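Side-chain contacts in Fe(2+) transporter FeoB (Escherichia coli, PDB 3I8S), which takes up ferrous iron across the bacterial inner membrane in a GTP-driven way, its cytosolic G-protein domain, the part described here, probably coupling GTP binding to channel opening: residues Q107-G112 and L141-I146; I134-A139 and C256-N261. One frame throughout, in Å; residues are numbered along the deposited sequence.

Overall arrangement
Both contacts are apolar and lack any hydrogen bond between their segments, but differ in depth. Contact 1 lies inside the G domain, its centre about 7 Å from the centre of the chain, and its three touching residues are buried; one leucine meets a helix end and the loop leading to edge strand 145-147. The centre of contact 2 lies about 17 Å from that of the chain; partly buried, it joins the G domain to the last turn of helix 240-259, in the helical domain. Helix 134-141 serves both, with Leu141 in contact 1 and Ala136 and Leu137 in contact 2. Their centres are 14 Å apart, and a probable hydrogen bond links Cys143 O to Ser138 OG.

Contact 1 (Q107-G112 and L141-I146); sequences QLLELG and LGCPVI
Leu109 is the one residue of 107-112 that reaches 141-146, and its two methyls divide the work between Leu141 and Cys143. The apolar part begins with CD1: Leu109 CD1 lies 3.7 Å from Leu141 CD2 and 3.8 Å from Leu141 CB, so a single methyl rests against both the root and one branch of its neighbour. The two leucine side chains cross at about a right angle, and on Leu109 it is CD1 that touches the side chain of Leu141. The other branch turns to sulfur, with Leu109 CD2 4.0 Å from Cys143 SG. Cys143 holds SG between its backbone N and carbonyl carbon (chi1 72°), and from there the sulfur faces the leucine.

A second kind of contact is methyl against backbone oxygen. Leu109 CD1 comes to 3.5 Å from Leu141 O, and Leu109 CD2 to 3.9 Å from the same Leu141 O; this is packing, without a hydrogen bond.

Backbone turns frame the meeting. Helix 98-111 closes in a Schellman motif at Gly112, where phi is positive, and Gly142, also at positive phi, takes the chain out of helix 134-141 toward strand 145-147. That strand is the edge of the central sheet of this P-loop GTPase fold, and Pro144 and Ile146 bond through their backbones to strand 115-120. Val117 of that strand also touches Leu141 and Cys143.

With 132 Å² buried, helix 98-111 is joined to the turn before the edge strand by van der Waals packing, with no hydrogen bond between the segments; the fit rests on the two methyls of Leu109, one against Leu141 and its carbonyl, the other against the sulfur of Cys143.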
loop_
_atom_site.group_PDB
_atom_site.type_symbol
_atom_site.label_atom_id
_atom_site.label_comp_id
_atom_site.label_asym_id
_atom_site.label_seq_id
_atom_site.Cartn_x
_atom_site.Cartn_y
_atom_site.Cartn_z
ATOM N N GLN A 107 2.394 0.504 4.213
ATOM C CA GLN A 107 1.153 1.174 4.602
ATOM C C GLN A 107 -0.061 0.366 4.175
ATOM O O GLN A 107 -1.003 0.222 4.949
ATOM C CB GLN A 107 1.071 2.599 4.034
ATOM C CG GLN A 107 2.180 3.524 4.527
ATOM C CD GLN A 107 1.663 4.859 5.106
ATOM O OE1 GLN A 107 1.407 5.827 4.370
ATOM N NE2 GLN A 107 1.506 4.902 6.427
ATOM N N LEU A 108 -0.053 -0.145 2.949
ATOM C CA LEU A 108 -1.155 -0.958 2.415
ATOM C C LEU A 108 -1.338 -2.212 3.246
ATOM O O LEU A 108 -2.451 -2.549 3.607
ATOM C CB LEU A 108 -0.933 -1.383 0.969
ATOM C CG LEU A 108 -0.719 -0.250 -0.002
ATOM C CD1 LEU A 108 -0.367 -0.871 -1.300
ATOM C CD2 LEU A 108 -1.987 0.584 -0.048
ATOM N N LEU A 109 -0.230 -2.858 3.587
ATOM C CA LEU A 109 -0.273 -4.112 4.355
ATOM C C LEU A 109 -0.783 -3.875 5.788
ATOM O O LEU A 109 -1.523 -4.691 6.343
ATOM C CB LEU A 109 1.146 -4.729 4.349
ATOM C CG LEU A 109 1.614 -5.223 2.974
ATOM C CD1 LEU A 109 3.098 -5.654 3.020
ATOM C CD2 LEU A 109 0.721 -6.330 2.487
ATOM N N GLU A 110 -0.391 -2.759 6.379
ATOM C CA GLU A 110 -0.867 -2.393 7.709
ATOM C C GLU A 110 -2.379 -2.112 7.759
ATOM O O GLU A 110 -3.025 -2.347 8.792
ATOM C CB GLU A 110 -0.113 -1.198 8.253
ATOM C CG GLU A 110 1.286 -1.475 8.629
ATOM C CD GLU A 110 1.822 -0.422 9.556
ATOM O OE1 GLU A 110 1.917 0.771 9.157
ATOM O OE2 GLU A 110 2.104 -0.781 10.695
ATOM N N LEU A 111 -2.935 -1.624 6.649
ATOM C CA LEU A 111 -4.395 -1.445 6.526
ATOM C C LEU A 111 -5.102 -2.780 6.357
ATOM O O LEU A 111 -6.327 -2.913 6.587
ATOM C CB LEU A 111 -4.716 -0.524 5.329
ATOM C CG LEU A 111 -4.519 0.943 5.664
ATOM C CD1 LEU A 111 -4.467 1.767 4.363
ATOM C CD2 LEU A 111 -5.648 1.379 6.601
ATOM N N GLY A 112 -4.337 -3.786 5.957
ATOM C CA GLY A 112 -4.867 -5.124 5.862
ATOM C C GLY A 112 -5.633 -5.396 4.584
ATOM O O GLY A 112 -6.353 -6.397 4.503
ATOM N N LEU A 141 6.489 -9.775 3.709
ATOM C CA LEU A 141 5.315 -8.954 3.431
ATOM C C LEU A 141 4.010 -9.636 3.782
ATOM O O LEU A 141 3.058 -8.959 4.157
ATOM C CB LEU A 141 5.284 -8.563 1.961
ATOM C CG LEU A 141 6.473 -7.717 1.509
ATOM C CD1 LEU A 141 6.224 -7.317 0.018
ATOM C CD2 LEU A 141 6.698 -6.504 2.417
ATOM N N GLY A 142 3.964 -10.962 3.656
ATOM C CA GLY A 142 2.755 -11.715 3.816
ATOM C C GLY A 142 1.799 -11.632 2.648
ATOM O O GLY A 142 0.597 -11.845 2.801
ATOM N N CYS A 143 2.315 -11.282 1.477
ATOM C CA CYS A 143 1.521 -11.245 0.277
ATOM C C CYS A 143 2.353 -11.720 -0.915
ATOM O O CYS A 143 3.602 -11.723 -0.855
ATOM C CB CYS A 143 0.942 -9.841 0.041
ATOM S SG CYS A 143 2.151 -8.605 -0.467
ATOM N N PRO A 144 1.666 -12.181 -1.997
ATOM C CA PRO A 144 2.344 -12.598 -3.209
ATOM C C PRO A 144 3.227 -11.505 -3.810
ATOM O O PRO A 144 2.888 -10.307 -3.790
ATOM C CB PRO A 144 1.191 -12.901 -4.168
ATOM C CG PRO A 144 -0.021 -13.095 -3.309
ATOM C CD PRO A 144 0.198 -12.309 -2.107
ATOM N N VAL A 145 4.354 -11.913 -4.341
ATOM C CA VAL A 145 5.256 -11.005 -5.045
ATOM C C VAL A 145 5.485 -11.639 -6.401
ATOM O O VAL A 145 6.041 -12.762 -6.491
ATOM C CB VAL A 145 6.600 -10.783 -4.293
ATOM C CG1 VAL A 145 7.613 -9.974 -5.160
ATOM C CG2 VAL A 145 6.349 -10.074 -2.916
ATOM N N ILE A 146 4.991 -10.968 -7.439
ATOM C CA ILE A 146 5.019 -11.490 -8.788
ATOM C C ILE A 146 6.010 -10.676 -9.619
ATOM O O ILE A 146 5.822 -9.489 -9.843
ATOM C CB ILE A 146 3.597 -11.416 -9.465
ATOM C CG1 ILE A 146 2.538 -12.074 -8.589
ATOM C CG2 ILE A 146 3.641 -11.978 -10.853
ATOM C CD1 ILE A 146 2.797 -13.414 -8.166
#

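Contact 2 (I134-A139 and C256-N261); sequences IDALSA and CDVVSN
In Val259, CG1 stands anti to the backbone N (chi1 158°) while CG2 lies anti to the carbonyl carbon, and both methyls of this fork bear on Leu137 CB, Val259 CG1 and Val259 CG2 each lying 3.9 Å from it. CG2 goes further in and meets the helix backbone, with Val259 CG2 3.5 Å from Leu137 N. The same methyl also touches Ala136, with Val259 CG2 3.9 Å from Ala136 CB. The helices come close here, Leu137 CA and Val259 CA being 5.8 Å apart. At the margin Val258 CG1 adds a looser touch, 4.3 Å from Ala136 CB.

The contact joins two domains: helix 134-141 belongs to the G domain, whereas helix 240-259 belongs to the helical domain. Strand 260-262 then pairs antiparallel with strand 130-132 just before helix 134-141, and backbone bonds from Val259 to Glu133 and from Asn261 to Arg131 tie the two together.

Asn261 also folds back on the helix end. Its ND2 donates to Val258 O over 3.0 Å, with an N-H...O angle of 147°; the oxygen lies in the amide plane of Asn261, but the donor sits above the carbonyl plane of Val258, 47° out of it.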
loop_
_atom_site.group_PDB
_atom_site.type_symbol
_atom_site.label_atom_id
_atom_site.label_comp_id
_atom_site.label_asym_id
_atom_site.label_seq_id
_atom_site.Cartn_x
_atom_site.Cartn_y
_atom_site.Cartn_z
ATOM N N ILE A 134 12.791 -13.128 -4.367
ATOM C CA ILE A 134 11.359 -12.836 -4.456
ATOM C C ILE A 134 10.563 -13.519 -3.332
ATOM O O ILE A 134 9.701 -12.897 -2.660
ATOM C CB ILE A 134 10.834 -13.223 -5.853
ATOM C CG1 ILE A 134 11.320 -12.199 -6.887
ATOM C CG2 ILE A 134 9.328 -13.274 -5.893
ATOM C CD1 ILE A 134 11.489 -12.827 -8.213
ATOM N N ASP A 135 10.846 -14.791 -3.105
ATOM C CA ASP A 135 10.122 -15.502 -2.039
ATOM C C ASP A 135 10.446 -15.026 -0.642
ATOM O O ASP A 135 9.562 -14.991 0.218
ATOM C CB ASP A 135 10.310 -17.007 -2.151
ATOM C CG ASP A 135 9.043 -17.678 -2.524
ATOM O OD1 ASP A 135 8.246 -16.969 -3.187
ATOM O OD2 ASP A 135 8.823 -18.842 -2.107
ATOM N N ALA A 136 11.706 -14.667 -0.408
ATOM C CA ALA A 136 12.092 -14.024 0.826
ATOM C C ALA A 136 11.279 -12.723 1.069
ATOM O O ALA A 136 10.827 -12.439 2.181
ATOM C CB ALA A 136 13.603 -13.722 0.833
ATOM N N LEU A 137 11.094 -11.926 0.024
ATOM C CA LEU A 137 10.273 -10.735 0.157
ATOM C C LEU A 137 8.786 -11.073 0.446
ATOM O O LEU A 137 8.173 -10.483 1.342
ATOM C CB LEU A 137 10.345 -9.909 -1.126
ATOM C CG LEU A 137 9.644 -8.583 -1.091
ATOM C CD1 LEU A 137 9.971 -7.694 0.049
ATOM C CD2 LEU A 137 9.919 -7.876 -2.446
ATOM N N SER A 138 8.215 -11.993 -0.310
ATOM C CA SER A 138 6.825 -12.391 -0.125
ATOM C C SER A 138 6.583 -12.860 1.311
ATOM O O SER A 138 5.592 -12.485 1.953
ATOM C CB SER A 138 6.437 -13.521 -1.089
ATOM O OG SER A 138 5.079 -13.905 -0.893
ATOM N N ALA A 139 7.493 -13.690 1.810
ATOM C CA ALA A 139 7.462 -14.161 3.200
ATOM C C ALA A 139 7.404 -13.047 4.256
ATOM O O ALA A 139 6.741 -13.227 5.289
ATOM C CB ALA A 139 8.676 -15.064 3.487
ATOM N N CYS A 256 15.075 -5.323 3.349
ATOM C CA CYS A 256 15.937 -5.106 2.235
ATOM C C CYS A 256 17.321 -5.702 2.407
ATOM O O CYS A 256 17.923 -6.125 1.420
ATOM C CB CYS A 256 16.021 -3.638 1.902
ATOM S SG CYS A 256 14.501 -3.080 1.200
ATOM N N ASP A 257 17.800 -5.769 3.640
ATOM C CA ASP A 257 19.078 -6.406 3.934
ATOM C C ASP A 257 19.101 -7.877 3.517
ATOM O O ASP A 257 20.126 -8.363 3.115
ATOM C CB ASP A 257 19.414 -6.357 5.425
ATOM C CG ASP A 257 19.949 -5.005 5.873
ATOM O OD1 ASP A 257 20.187 -4.139 5.000
ATOM O OD2 ASP A 257 20.120 -4.824 7.115
ATOM N N VAL A 258 17.969 -8.561 3.643
ATOM C CA VAL A 258 17.839 -9.960 3.273
ATOM C C VAL A 258 17.542 -10.146 1.794
ATOM O O VAL A 258 18.136 -10.986 1.116
ATOM C CB VAL A 258 16.702 -10.621 4.091
ATOM C CG1 VAL A 258 16.451 -12.041 3.619
ATOM C CG2 VAL A 258 17.052 -10.612 5.612
ATOM N N VAL A 259 16.600 -9.346 1.314
ATOM C CA VAL A 259 15.967 -9.522 0.016
ATOM C C VAL A 259 16.759 -8.986 -1.184
ATOM O O VAL A 259 16.667 -9.544 -2.274
ATOM C CB VAL A 259 14.562 -8.869 0.112
ATOM C CG1 VAL A 259 13.974 -8.495 -1.193
ATOM C CG2 VAL A 259 13.668 -9.807 0.991
ATOM N N SER A 260 17.501 -7.901 -0.976
ATOM C CA SER A 260 18.257 -7.252 -2.042
ATOM C C SER A 260 19.726 -7.546 -1.856
ATOM O O SER A 260 20.287 -7.255 -0.800
ATOM C CB SER A 260 17.983 -5.755 -2.050
ATOM O OG SER A 260 18.715 -5.128 -3.100
ATOM N N ASN A 261 20.320 -8.188 -2.863
ATOM C CA ASN A 261 21.687 -8.677 -2.811
ATOM C C ASN A 261 22.455 -8.141 -4.001
ATOM O O ASN A 261 21.855 -7.780 -5.005
ATOM C CB ASN A 261 21.714 -10.203 -2.938
ATOM C CG ASN A 261 21.171 -10.934 -1.723
ATOM O OD1 ASN A 261 21.733 -11.956 -1.333
ATOM N ND2 ASN A 261 20.058 -10.472 -1.170
#